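Local coordinates for lovastatin nonaketide synthase mokA (Monascus pilosus, PDB 6AD3), which carries out the iterative, nine-step assembly of the polyketide chain in monacolin K (lovastatin) biosynthesis, and is represented here by its condensation domain, at residues K117-V122 / E217-E222; Q225-V230 / G447-A452; T244-A249 / R405-V410; Y261-H266 / E413-E418. The protein carries 1 engineered substitution. One frame throughout, in Å; residues are numbered along the deposited sequence.

The four contacts show how one condensation domain ties distant parts of its chain together. Contacts 1 and 2 share helix 213-227 and touch each other, with centres 9 Å apart. This helix starts at the end of the segment corresponding to the HHxxxDG motif of condensation domains, which reads HRxxxDG in this chain, and both contacts lie beside the five-stranded sheet. Contacts 3 and 4 share helix 408-414; their centres are 15 Å apart, and they engage the successive helices 239-251 and 256-266. Between the two groups the centres stand about 27 Å (contacts 1 and 3) to about 45 Å (contacts 2 and 4) apart, with contact 4 across the chain's centre from contacts 1 and 2.

Contact 1 of 4, residues K117-V122 / E217-E222; sequences KALRAV and ENIFVE
Val122 and Leu119 on helix 112-125 meet Glu222 and Ile219 on helix 213-227 in a buried helix-helix contact, where no hydrogen bond passes between the two segments. The apolar part has two points. Leu119 reaches across with one methyl, its CD2 lying 4.4 Å from CG2 of Ile219, a loose touch between branches. Val122 comes closer, with CG2 placed 4.0 Å from the CB methylene of Glu222. Its chi1 of 173° sets CG1 anti to the backbone N and CG2 beside that N, and the two methyls thus both face the glutamate.

The polar part belongs to Glu222, whose chain runs out extended past the valine at a slant. OE2 skirts both methyls, 4.1 Å from CG2 and 4.2 Å from CG1 of Val122, and goes on to a salt bridge with Arg125, one turn further along the valine's own helix. Both helices rest on the same sheet: Leu119 touches Phe202, and Ile219 touches Val204, of strand 199-206.

Chemically, the contact is van der Waals packing with a buried carboxylate laid against it. Arg125 probably keeps this carboxylate ionised, while the aliphatic stem of the same glutamate serves as a hydrophobic surface.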
loop_
_atom_site.group_PDB
_atom_site.type_symbol
_atom_site.label_atom_id
_atom_site.label_comp_id
_atom_site.label_asym_id
_atom_site.label_seq_id
_atom_site.Cartn_x
_atom_site.Cartn_y
_atom_site.Cartn_z
ATOM N N LYS A 117 -13.592 -12.692 -21.455
ATOM C CA LYS A 117 -14.403 -13.689 -20.809
ATOM C C LYS A 117 -13.825 -14.083 -19.442
ATOM O O LYS A 117 -14.566 -14.267 -18.449
ATOM C CB LYS A 117 -14.490 -14.933 -21.675
ATOM C CG LYS A 117 -15.342 -16.022 -21.046
ATOM C CD LYS A 117 -15.863 -16.986 -22.107
ATOM C CE LYS A 117 -15.030 -18.244 -22.160
ATOM N NZ LYS A 117 -15.725 -19.342 -21.439
ATOM N N ALA A 118 -12.505 -14.200 -19.391
ATOM C CA ALA A 118 -11.837 -14.500 -18.134
ATOM C C ALA A 118 -12.098 -13.426 -17.109
ATOM O O ALA A 118 -12.459 -13.722 -15.959
ATOM C CB ALA A 118 -10.340 -14.683 -18.346
ATOM N N LEU A 119 -11.895 -12.178 -17.497
ATOM C CA LEU A 119 -12.036 -11.087 -16.554
ATOM C C LEU A 119 -13.500 -10.897 -16.149
ATOM O O LEU A 119 -13.790 -10.667 -14.988
ATOM C CB LEU A 119 -11.456 -9.781 -17.120
ATOM C CG LEU A 119 -9.924 -9.777 -17.324
ATOM C CD1 LEU A 119 -9.453 -8.668 -18.237
ATOM C CD2 LEU A 119 -9.241 -9.693 -15.959
ATOM N N ARG A 120 -14.438 -11.135 -17.068
ATOM C CA ARG A 120 -15.849 -11.103 -16.683
ATOM C C ARG A 120 -16.200 -12.146 -15.604
ATOM O O ARG A 120 -17.011 -11.889 -14.716
ATOM C CB ARG A 120 -16.772 -11.228 -17.928
ATOM C CG ARG A 120 -16.830 -9.943 -18.735
ATOM C CD ARG A 120 -17.935 -9.980 -19.802
ATOM N NE ARG A 120 -17.954 -11.221 -20.571
ATOM C CZ ARG A 120 -17.283 -11.422 -21.702
ATOM N NH1 ARG A 120 -16.621 -10.429 -22.278
ATOM N NH2 ARG A 120 -17.359 -12.595 -22.311
ATOM N N ALA A 121 -15.538 -13.297 -15.657
ATOM C CA ALA A 121 -15.771 -14.369 -14.702
ATOM C C ALA A 121 -15.190 -14.030 -13.346
ATOM O O ALA A 121 -15.826 -14.312 -12.327
ATOM C CB ALA A 121 -15.205 -15.689 -15.215
ATOM N N VAL A 122 -14.081 -13.282 -13.335
ATOM C CA VAL A 122 -13.503 -12.779 -12.083
ATOM C C VAL A 122 -14.456 -11.786 -11.446
ATOM O O VAL A 122 -14.754 -11.893 -10.237
ATOM C CB VAL A 122 -12.122 -12.110 -12.293
ATOM C CG1 VAL A 122 -11.636 -11.469 -11.021
ATOM C CG2 VAL A 122 -11.096 -13.111 -12.801
ATOM N N GLU A 217 -2.716 -8.869 -7.390
ATOM C CA GLU A 217 -2.037 -10.146 -7.688
ATOM C C GLU A 217 -3.068 -11.217 -7.956
ATOM O O GLU A 217 -2.958 -11.982 -8.950
ATOM C CB GLU A 217 -1.150 -10.559 -6.499
ATOM C CG GLU A 217 0.073 -9.663 -6.275
ATOM C CD GLU A 217 0.724 -9.818 -4.885
ATOM O OE1 GLU A 217 1.609 -8.978 -4.529
ATOM O OE2 GLU A 217 0.246 -10.623 -4.058
ATOM N N ASN A 218 -4.080 -11.299 -7.085
ATOM C CA ASN A 218 -5.086 -12.358 -7.190
ATOM C C ASN A 218 -5.842 -12.219 -8.533
ATOM O O ASN A 218 -6.211 -13.215 -9.130
ATOM C CB ASN A 218 -6.085 -12.324 -6.026
ATOM C CG ASN A 218 -5.495 -12.789 -4.698
ATOM O OD1 ASN A 218 -6.173 -12.723 -3.640
ATOM N ND2 ASN A 218 -4.313 -13.373 -4.748
ATOM N N ILE A 219 -6.171 -10.987 -8.943
ATOM C CA ILE A 219 -6.905 -10.798 -10.215
ATOM C C ILE A 219 -6.095 -11.369 -11.390
ATOM O O ILE A 219 -6.646 -12.072 -12.263
ATOM C CB ILE A 219 -7.203 -9.295 -10.456
ATOM C CG1 ILE A 219 -8.295 -8.838 -9.473
ATOM C CG2 ILE A 219 -7.604 -9.048 -11.897
ATOM C CD1 ILE A 219 -8.425 -7.339 -9.314
ATOM N N PHE A 220 -4.805 -11.012 -11.456
ATOM C CA PHE A 220 -3.945 -11.481 -12.531
ATOM C C PHE A 220 -3.921 -13.007 -12.512
ATOM O O PHE A 220 -4.074 -13.653 -13.534
ATOM C CB PHE A 220 -2.520 -10.946 -12.373
ATOM C CG PHE A 220 -2.257 -9.595 -13.027
ATOM C CD1 PHE A 220 -2.620 -8.384 -12.383
ATOM C CD2 PHE A 220 -1.412 -9.503 -14.156
ATOM C CE1 PHE A 220 -2.205 -7.113 -12.894
ATOM C CE2 PHE A 220 -0.967 -8.228 -14.627
ATOM C CZ PHE A 220 -1.217 -7.051 -13.902
ATOM N N VAL A 221 -3.691 -13.584 -11.345
ATOM C CA VAL A 221 -3.589 -15.028 -11.222
ATOM C C VAL A 221 -4.887 -15.765 -11.602
ATOM O O VAL A 221 -4.852 -16.777 -12.292
ATOM C CB VAL A 221 -3.087 -15.396 -9.791
ATOM C CG1 VAL A 221 -3.330 -16.847 -9.486
ATOM C CG2 VAL A 221 -1.637 -15.037 -9.673
ATOM N N GLU A 222 -6.040 -15.247 -11.172
ATOM C CA GLU A 222 -7.312 -15.842 -11.556
ATOM C C GLU A 222 -7.565 -15.706 -13.040
ATOM O O GLU A 222 -7.962 -16.675 -13.694
ATOM C CB GLU A 222 -8.470 -15.269 -10.746
ATOM C CG GLU A 222 -8.489 -15.752 -9.285
ATOM C CD GLU A 222 -9.850 -15.575 -8.586
ATOM O OE1 GLU A 222 -9.951 -16.025 -7.442
ATOM O OE2 GLU A 222 -10.832 -15.142 -9.210
#

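Contact 2 of 4, residues Q225-V230 / G447-A452; sequences QLYGGV and GSIGSA
Tyr227, Ile449 and Gly450 bring together a helix end and a turn: the Schellman motif that ends helix 213-227, and a type II' beta turn from Ile449 to Ala452. In the first, Gly229 takes positive phi, Val230 N bonds back to Gln225 O and Gly229 N to Leu226 O. In the second, Ala452 N closes on Ile449 O at 3.0 Å.

Between them stands the tyrosine ring. Its CG lies anti to the backbone N (chi1 -178°), which carries the ring off the last helical turn to the loop. Ile449 lays CG2 over one face, 4.2 Å from Tyr227 CG and displaced toward the rim. Gly450 approaches obliquely, its CA only 3.3 Å from Tyr227 CE1. The positive phi of this glycine (63°) suits the second position of the turn.

The phenol is anchored by Asp111 N, which is hydrogen-bonded to OH, and Arg114 adds a cation-pi contact. Ile449 also packs on Leu115 of helix 112-125, so the loop rests against two helices. It is part of the crossover between the two lobes of the condensation-domain fold, leading from strand 435-440 of the six-stranded sheet into strand 453-460 of the five-stranded one.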
loop_
_atom_site.group_PDB
_atom_site.type_symbol
_atom_site.label_atom_id
_atom_site.label_comp_id
_atom_site.label_asym_id
_atom_site.label_seq_id
_atom_site.Cartn_x
_atom_site.Cartn_y
_atom_site.Cartn_z
ATOM N N GLN A 225 -5.267 -18.119 -15.040
ATOM C CA GLN A 225 -5.718 -19.507 -14.953
ATOM C C GLN A 225 -6.966 -19.705 -15.794
ATOM O O GLN A 225 -7.072 -20.677 -16.538
ATOM C CB GLN A 225 -5.994 -19.893 -13.514
ATOM C CG GLN A 225 -4.753 -20.125 -12.708
ATOM C CD GLN A 225 -5.075 -20.501 -11.320
ATOM O OE1 GLN A 225 -5.125 -21.693 -10.980
ATOM N NE2 GLN A 225 -5.389 -19.506 -10.516
ATOM N N LEU A 226 -7.923 -18.775 -15.692
ATOM C CA LEU A 226 -9.180 -18.915 -16.443
ATOM C C LEU A 226 -8.934 -18.856 -17.937
ATOM O O LEU A 226 -9.396 -19.712 -18.689
ATOM C CB LEU A 226 -10.170 -17.841 -16.064
ATOM C CG LEU A 226 -10.861 -18.042 -14.719
ATOM C CD1 LEU A 226 -11.464 -16.759 -14.226
ATOM C CD2 LEU A 226 -11.906 -19.149 -14.754
ATOM N N TYR A 227 -8.091 -17.923 -18.350
ATOM C CA TYR A 227 -7.692 -17.832 -19.744
ATOM C C TYR A 227 -7.088 -19.155 -20.219
ATOM O O TYR A 227 -7.335 -19.593 -21.345
ATOM C CB TYR A 227 -6.694 -16.699 -19.922
ATOM C CG TYR A 227 -6.232 -16.467 -21.350
ATOM C CD1 TYR A 227 -5.214 -17.217 -21.906
ATOM C CD2 TYR A 227 -6.768 -15.447 -22.097
ATOM C CE1 TYR A 227 -4.770 -16.975 -23.211
ATOM C CE2 TYR A 227 -6.350 -15.195 -23.385
ATOM C CZ TYR A 227 -5.325 -15.930 -23.932
ATOM O OH TYR A 227 -4.911 -15.667 -25.237
ATOM N N GLY A 228 -6.280 -19.763 -19.377
ATOM C CA GLY A 228 -5.643 -21.039 -19.707
ATOM C C GLY A 228 -6.524 -22.256 -19.506
ATOM O O GLY A 228 -6.041 -23.355 -19.540
ATOM N N GLY A 229 -7.810 -22.045 -19.271
ATOM C CA GLY A 229 -8.783 -23.136 -19.180
ATOM C C GLY A 229 -8.819 -23.891 -17.841
ATOM O O GLY A 229 -9.360 -24.976 -17.772
ATOM N N VAL A 230 -8.226 -23.337 -16.787
ATOM C CA VAL A 230 -8.386 -23.916 -15.450
ATOM C C VAL A 230 -9.788 -23.701 -14.932
ATOM O O VAL A 230 -10.396 -22.656 -15.180
ATOM C CB VAL A 230 -7.400 -23.311 -14.453
ATOM C CG1 VAL A 230 -7.746 -23.760 -13.029
ATOM C CG2 VAL A 230 -5.991 -23.715 -14.827
ATOM N N GLY A 447 1.268 -14.227 -12.430
ATOM C CA GLY A 447 0.034 -13.772 -13.146
ATOM C C GLY A 447 0.212 -13.480 -14.636
ATOM O O GLY A 447 -0.580 -12.784 -15.215
ATOM N N SER A 448 1.162 -14.138 -15.291
ATOM C CA SER A 448 1.329 -13.951 -16.767
ATOM C C SER A 448 0.218 -14.601 -17.526
ATOM O O SER A 448 -0.325 -15.562 -17.072
ATOM C CB SER A 448 2.626 -14.505 -17.231
ATOM O OG SER A 448 3.631 -13.933 -16.480
ATOM N N ILE A 449 -0.174 -14.000 -18.658
ATOM C CA ILE A 449 -1.471 -14.290 -19.288
ATOM C C ILE A 449 -1.239 -14.705 -20.714
ATOM O O ILE A 449 -0.612 -13.967 -21.486
ATOM C CB ILE A 449 -2.407 -13.064 -19.312
ATOM C CG1 ILE A 449 -2.811 -12.648 -17.914
ATOM C CG2 ILE A 449 -3.639 -13.339 -20.156
ATOM C CD1 ILE A 449 -3.489 -11.299 -17.852
ATOM N N GLY A 450 -1.702 -15.899 -21.060
ATOM C CA GLY A 450 -1.571 -16.406 -22.411
ATOM C C GLY A 450 -0.116 -16.566 -22.785
ATOM O O GLY A 450 0.676 -17.117 -22.013
ATOM N N SER A 451 0.283 -15.950 -23.896
ATOM C CA SER A 451 1.672 -16.004 -24.318
ATOM C C SER A 451 2.354 -14.681 -24.086
ATOM O O SER A 451 3.429 -14.418 -24.636
ATOM C CB SER A 451 1.761 -16.383 -25.802
ATOM O OG SER A 451 1.153 -17.629 -26.020
ATOM N N ALA A 452 1.710 -13.794 -23.347
ATOM C CA ALA A 452 2.315 -12.516 -23.096
ATOM C C ALA A 452 3.213 -12.622 -21.863
ATOM O O ALA A 452 2.786 -13.100 -20.827
ATOM C CB ALA A 452 1.250 -11.469 -22.897
#

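Contact 3 of 4, residues T244-A249 / R405-V410; sequences TRQREA and RVPYGV
Gln246, on helix 239-251, sets the face of its carboxamide against CG of Pro407, the N-cap residue of helix 408-414. An N-cap proline here packs against the flank of a neighbouring helix in the two-lobed condensation-domain fold. The proline presents its CG to the broad face of the amide: that atom is 4.0 Å from Gln246 CD, and OE1 and NE2 of the same glutamine are each 4.1 Å from it. Such near-equal spacing places CG almost directly over the amide carbon, with neither polar atom favoured.

Torsions account for this reach. Gln246 CG is anti to the backbone N (chi1 -173°), and the chain continues extended, which carries the amide straight off the helix and across the gap. The two side chains slide past each other in opposite senses.

Beside this face-on contact, NE2 turns to a water. Two residues before the proline, Arg405 O lies 4.1 Å from Gln246 NE2, too far for a direct bond. Asn371 holds the chain on both sides of Pro407, bonding Val406 O and the N of Tyr408, and this probably helps fix where the proline ring sits. Met255, in the loop ahead of helix 256-266, touches both Gln246 and Pro407, and Leu80 of helix 80-91 also packs on the proline.

The water bridges the gap: it accepts from Gln246 NE2 at 2.8 Å and donates a weak bond to Arg405 O at 3.3 Å.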
loop_
_atom_site.group_PDB
_atom_site.type_symbol
_atom_site.label_atom_id
_atom_site.label_comp_id
_atom_site.label_asym_id
_atom_site.label_seq_id
_atom_site.Cartn_x
_atom_site.Cartn_y
_atom_site.Cartn_z
ATOM N N THR A 244 -16.928 -9.080 8.296
ATOM C CA THR A 244 -17.808 -9.201 9.437
ATOM C C THR A 244 -17.153 -9.961 10.574
ATOM O O THR A 244 -17.275 -9.549 11.747
ATOM C CB THR A 244 -19.158 -9.829 9.043
ATOM O OG1 THR A 244 -19.769 -9.001 8.046
ATOM C CG2 THR A 244 -20.105 -9.934 10.246
ATOM N N ARG A 245 -16.379 -10.992 10.251
ATOM C CA ARG A 245 -15.675 -11.734 11.281
ATOM C C ARG A 245 -14.673 -10.864 12.023
ATOM O O ARG A 245 -14.501 -10.949 13.251
ATOM C CB ARG A 245 -14.974 -12.961 10.709
ATOM C CG ARG A 245 -15.926 -14.084 10.338
ATOM C CD ARG A 245 -15.182 -15.379 10.051
ATOM N NE ARG A 245 -15.877 -16.525 10.640
ATOM C CZ ARG A 245 -16.009 -17.714 10.056
ATOM N NH1 ARG A 245 -15.486 -17.941 8.856
ATOM N NH2 ARG A 245 -16.671 -18.684 10.674
ATOM N N GLN A 246 -14.041 -9.965 11.293
ATOM C CA GLN A 246 -13.095 -9.069 11.890
ATOM C C GLN A 246 -13.798 -8.046 12.784
ATOM O O GLN A 246 -13.374 -7.763 13.913
ATOM C CB GLN A 246 -12.329 -8.345 10.765
ATOM C CG GLN A 246 -11.190 -7.481 11.245
ATOM C CD GLN A 246 -10.534 -6.773 10.072
ATOM O OE1 GLN A 246 -11.212 -6.101 9.302
ATOM N NE2 GLN A 246 -9.279 -7.116 9.810
ATOM N N ARG A 247 -14.928 -7.542 12.333
ATOM C CA ARG A 247 -15.686 -6.573 13.142
ATOM C C ARG A 247 -16.201 -7.233 14.422
ATOM O O ARG A 247 -16.080 -6.682 15.521
ATOM C CB ARG A 247 -16.845 -6.032 12.311
ATOM C CG ARG A 247 -17.472 -4.784 12.869
ATOM C CD ARG A 247 -18.469 -4.205 11.881
ATOM N NE ARG A 247 -17.881 -3.260 10.956
ATOM C CZ ARG A 247 -17.559 -2.005 11.274
ATOM N NH1 ARG A 247 -17.599 -1.594 12.529
ATOM N NH2 ARG A 247 -17.206 -1.157 10.352
ATOM N N GLU A 248 -16.649 -8.480 14.295
ATOM C CA GLU A 248 -17.160 -9.234 15.461
ATOM C C GLU A 248 -16.074 -9.514 16.481
ATOM O O GLU A 248 -16.334 -9.530 17.684
ATOM C CB GLU A 248 -17.805 -10.550 14.995
ATOM C CG GLU A 248 -19.149 -10.291 14.318
ATOM C CD GLU A 248 -19.803 -11.559 13.740
ATOM O OE1 GLU A 248 -19.198 -12.661 13.847
ATOM O OE2 GLU A 248 -20.883 -11.422 13.108
ATOM N N ALA A 249 -14.857 -9.744 16.004
ATOM C CA ALA A 249 -13.705 -9.944 16.900
ATOM C C ALA A 249 -13.443 -8.679 17.726
ATOM O O ALA A 249 -13.208 -8.742 18.938
ATOM C CB ALA A 249 -12.463 -10.336 16.102
ATOM N N ARG A 405 -3.624 -7.926 13.858
ATOM C CA ARG A 405 -5.005 -7.964 13.364
ATOM C C ARG A 405 -5.793 -6.668 13.581
ATOM O O ARG A 405 -6.895 -6.515 13.071
ATOM C CB ARG A 405 -5.765 -9.093 14.022
ATOM C CG ARG A 405 -5.301 -10.477 13.626
ATOM C CD ARG A 405 -6.107 -11.524 14.395
ATOM N NE ARG A 405 -5.345 -12.737 14.686
ATOM C CZ ARG A 405 -5.299 -13.795 13.883
ATOM N NH1 ARG A 405 -5.944 -13.783 12.721
ATOM N NH2 ARG A 405 -4.602 -14.864 14.238
ATOM N N VAL A 406 -5.228 -5.711 14.288
ATOM C CA VAL A 406 -5.931 -4.491 14.544
ATOM C C VAL A 406 -5.835 -3.509 13.364
ATOM O O VAL A 406 -4.744 -3.029 13.055
ATOM C CB VAL A 406 -5.395 -3.804 15.796
ATOM C CG1 VAL A 406 -6.193 -2.552 16.078
ATOM C CG2 VAL A 406 -5.484 -4.746 16.963
ATOM N N PRO A 407 -6.981 -3.181 12.732
ATOM C CA PRO A 407 -6.939 -2.157 11.672
ATOM C C PRO A 407 -6.496 -0.787 12.252
ATOM O O PRO A 407 -6.938 -0.408 13.336
ATOM C CB PRO A 407 -8.382 -2.090 11.195
ATOM C CG PRO A 407 -8.957 -3.446 11.512
ATOM C CD PRO A 407 -8.297 -3.833 12.807
ATOM N N TYR A 408 -5.509 -0.147 11.641
ATOM C CA TYR A 408 -4.840 0.994 12.312
ATOM C C TYR A 408 -5.841 2.135 12.605
ATOM O O TYR A 408 -5.700 2.846 13.594
ATOM C CB TYR A 408 -3.635 1.508 11.533
ATOM C CG TYR A 408 -3.982 2.300 10.311
ATOM C CD1 TYR A 408 -4.337 1.668 9.123
ATOM C CD2 TYR A 408 -3.871 3.653 10.304
ATOM C CE1 TYR A 408 -4.640 2.391 7.972
ATOM C CE2 TYR A 408 -4.200 4.407 9.163
ATOM C CZ TYR A 408 -4.501 3.740 7.977
ATOM O OH TYR A 408 -4.873 4.503 6.895
ATOM N N GLY A 409 -6.868 2.290 11.761
ATOM C CA GLY A 409 -7.873 3.333 11.990
ATOM C C GLY A 409 -8.613 3.148 13.307
ATOM O O GLY A 409 -8.976 4.132 13.979
ATOM N N VAL A 410 -8.823 1.900 13.728
ATOM C CA VAL A 410 -9.444 1.737 15.049
ATOM C C VAL A 410 -8.515 2.085 16.192
ATOM O O VAL A 410 -8.939 2.764 17.139
ATOM C CB VAL A 410 -10.294 0.456 15.296
ATOM C CG1 VAL A 410 -10.398 -0.471 14.140
ATOM C CG2 VAL A 410 -10.030 -0.209 16.647
HETATM O O HOH W 1 -7.935 -9.091 11.287
#

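Contact 4 of 4, residues Y261-H266 / E413-E418; sequences YWESMH and ERLGFE
Glu263 and Arg414 form a salt bridge in which one carboxylate oxygen does all the accepting. Arg414 comes side-on, with its NE 2.7 Å and its NH2 2.8 Å from Glu263 OE2. That oxygen lies close to the guanidinium plane, as a side-on grip requires, but the carboxylate is tilted, its plane 48° from that of the guanidinium. The two bonds consequently differ: NH2 uses the syn lone pair of OE2, whereas NE meets this oxygen from above the carboxylate plane, 41° out of it. Both hydrogen bonds are bent, the price of sharing one atom.

Beside the charges lies an apolar touch. Leu415 sets CD2 4.1 Å from the CG methylene of Glu263, and its other methyl, CD1, 4.2 Å from CB of His266. The stem of the glutamate is thus packed on the leucine while its end serves the arginine.

Further out, backbone and side chains put these groups in place. Arg414 bends at chi3 (60°), folding its guanidinium round to the glutamate instead of running on outward. Gly416, with positive phi, forms a Schellman motif that turns the chain away just after Leu415. On the other side His266 is anchored through NE2 to Pro374 O, and Trp262 through NE1 to His403 O.

Helix 256-266 therefore lies with its Trp262 and His266 against strand 371-377, an outermost strand of the six-stranded sheet, while Glu263 ties it to helix 408-414, where Leu411 touches both Trp262 and Glu263.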
loop_
_atom_site.group_PDB
_atom_site.type_symbol
_atom_site.label_atom_id
_atom_site.label_comp_id
_atom_site.label_asym_id
_atom_site.label_seq_id
_atom_site.Cartn_x
_atom_site.Cartn_y
_atom_site.Cartn_z
ATOM N N TYR A 261 -1.676 -3.680 23.596
ATOM C CA TYR A 261 -0.278 -3.715 23.170
ATOM C C TYR A 261 0.089 -2.446 22.429
ATOM O O TYR A 261 1.065 -1.779 22.764
ATOM C CB TYR A 261 -0.025 -4.915 22.268
ATOM C CG TYR A 261 1.324 -4.921 21.625
ATOM C CD1 TYR A 261 2.425 -5.405 22.303
ATOM C CD2 TYR A 261 1.509 -4.451 20.327
ATOM C CE1 TYR A 261 3.660 -5.482 21.696
ATOM C CE2 TYR A 261 2.759 -4.494 19.717
ATOM C CZ TYR A 261 3.838 -4.969 20.425
ATOM O OH TYR A 261 5.084 -5.046 19.832
ATOM N N TRP A 262 -0.712 -2.082 21.439
ATOM C CA TRP A 262 -0.414 -0.867 20.679
ATOM C C TRP A 262 -0.643 0.401 21.480
ATOM O O TRP A 262 0.127 1.351 21.371
ATOM C CB TRP A 262 -1.201 -0.835 19.368
ATOM C CG TRP A 262 -0.833 -1.929 18.441
ATOM C CD1 TRP A 262 -1.577 -2.995 18.133
ATOM C CD2 TRP A 262 0.384 -2.058 17.692
ATOM N NE1 TRP A 262 -0.904 -3.802 17.236
ATOM C CE2 TRP A 262 0.308 -3.255 16.982
ATOM C CE3 TRP A 262 1.582 -1.323 17.645
ATOM C CZ2 TRP A 262 1.361 -3.729 16.187
ATOM C CZ3 TRP A 262 2.601 -1.770 16.833
ATOM C CH2 TRP A 262 2.470 -2.949 16.084
ATOM N N GLU A 263 -1.653 0.402 22.352
ATOM C CA GLU A 263 -1.941 1.576 23.148
ATOM C C GLU A 263 -0.817 1.828 24.137
ATOM O O GLU A 263 -0.424 2.957 24.379
ATOM C CB GLU A 263 -3.262 1.399 23.903
ATOM C CG GLU A 263 -4.476 1.635 23.020
ATOM C CD GLU A 263 -5.773 1.578 23.811
ATOM O OE1 GLU A 263 -5.896 2.315 24.819
ATOM O OE2 GLU A 263 -6.657 0.815 23.413
ATOM N N SER A 264 -0.323 0.773 24.737
ATOM C CA SER A 264 0.759 0.938 25.707
ATOM C C SER A 264 2.042 1.404 25.002
ATOM O O SER A 264 2.729 2.329 25.469
ATOM C CB SER A 264 0.998 -0.363 26.461
ATOM O OG SER A 264 2.247 -0.284 27.117
ATOM N N MET A 265 2.322 0.846 23.815
ATOM C CA MET A 265 3.494 1.253 23.046
ATOM C C MET A 265 3.499 2.760 22.812
ATOM O O MET A 265 4.560 3.409 22.853
ATOM C CB MET A 265 3.511 0.532 21.691
ATOM C CG MET A 265 4.678 0.924 20.811
ATOM S SD MET A 265 4.596 0.134 19.187
ATOM C CE MET A 265 4.962 -1.584 19.585
ATOM N N HIS A 266 2.319 3.299 22.509
ATOM C CA HIS A 266 2.178 4.685 22.065
ATOM C C HIS A 266 1.734 5.660 23.145
ATOM O O HIS A 266 1.740 6.878 22.941
ATOM C CB HIS A 266 1.234 4.724 20.857
ATOM C CG HIS A 266 1.879 4.193 19.621
ATOM N ND1 HIS A 266 2.900 4.869 18.994
ATOM C CD2 HIS A 266 1.839 2.967 19.054
ATOM C CE1 HIS A 266 3.387 4.119 18.026
ATOM N NE2 HIS A 266 2.769 2.957 18.050
ATOM N N GLU A 413 -8.459 5.997 16.356
ATOM C CA GLU A 413 -9.672 6.506 16.994
ATOM C C GLU A 413 -9.598 6.327 18.488
ATOM O O GLU A 413 -9.870 7.264 19.254
ATOM C CB GLU A 413 -10.910 5.801 16.470
ATOM C CG GLU A 413 -12.167 6.170 17.262
ATOM C CD GLU A 413 -13.441 5.817 16.526
ATOM O OE1 GLU A 413 -14.341 6.683 16.427
ATOM O OE2 GLU A 413 -13.527 4.692 16.006
ATOM N N ARG A 414 -9.166 5.156 18.913
ATOM C CA ARG A 414 -8.993 4.895 20.329
ATOM C C ARG A 414 -8.034 5.828 21.004
ATOM O O ARG A 414 -8.262 6.208 22.150
ATOM C CB ARG A 414 -8.593 3.474 20.574
ATOM C CG ARG A 414 -9.734 2.537 20.292
ATOM C CD ARG A 414 -9.346 1.122 20.581
ATOM N NE ARG A 414 -8.960 0.973 21.966
ATOM C CZ ARG A 414 -9.769 0.538 22.908
ATOM N NH1 ARG A 414 -11.019 0.177 22.603
ATOM N NH2 ARG A 414 -9.299 0.368 24.126
ATOM N N LEU A 415 -6.982 6.229 20.292
ATOM C CA LEU A 415 -5.971 7.102 20.834
ATOM C C LEU A 415 -6.382 8.585 20.769
ATOM O O LEU A 415 -5.639 9.448 21.189
ATOM C CB LEU A 415 -4.647 6.851 20.090
ATOM C CG LEU A 415 -3.931 5.522 20.379
ATOM C CD1 LEU A 415 -2.714 5.340 19.508
ATOM C CD2 LEU A 415 -3.530 5.453 21.848
ATOM N N GLY A 416 -7.512 8.878 20.140
ATOM C CA GLY A 416 -8.050 10.209 20.148
ATOM C C GLY A 416 -7.652 11.089 18.994
ATOM O O GLY A 416 -7.852 12.289 19.047
ATOM N N PHE A 417 -7.137 10.510 17.910
ATOM C CA PHE A 417 -6.668 11.326 16.818
ATOM C C PHE A 417 -7.802 11.787 15.932
ATOM O O PHE A 417 -8.803 11.068 15.766
ATOM C CB PHE A 417 -5.655 10.532 15.981
ATOM C CG PHE A 417 -4.293 10.436 16.624
ATOM C CD1 PHE A 417 -3.365 11.487 16.497
ATOM C CD2 PHE A 417 -3.928 9.303 17.362
ATOM C CE1 PHE A 417 -2.148 11.438 17.165
ATOM C CE2 PHE A 417 -2.693 9.235 17.988
ATOM C CZ PHE A 417 -1.816 10.332 17.924
ATOM N N GLU A 418 -7.602 12.943 15.294
ATOM C CA GLU A 418 -8.478 13.418 14.237
ATOM C C GLU A 418 -8.141 12.730 12.895
ATOM O O GLU A 418 -7.003 12.309 12.657
ATOM C CB GLU A 418 -8.325 14.935 14.094
ATOM C CG GLU A 418 -9.636 15.697 13.942
ATOM C CD GLU A 418 -10.337 15.950 15.269
ATOM O OE1 GLU A 418 -10.350 17.116 15.730
ATOM O OE2 GLU A 418 -10.946 15.006 15.808
#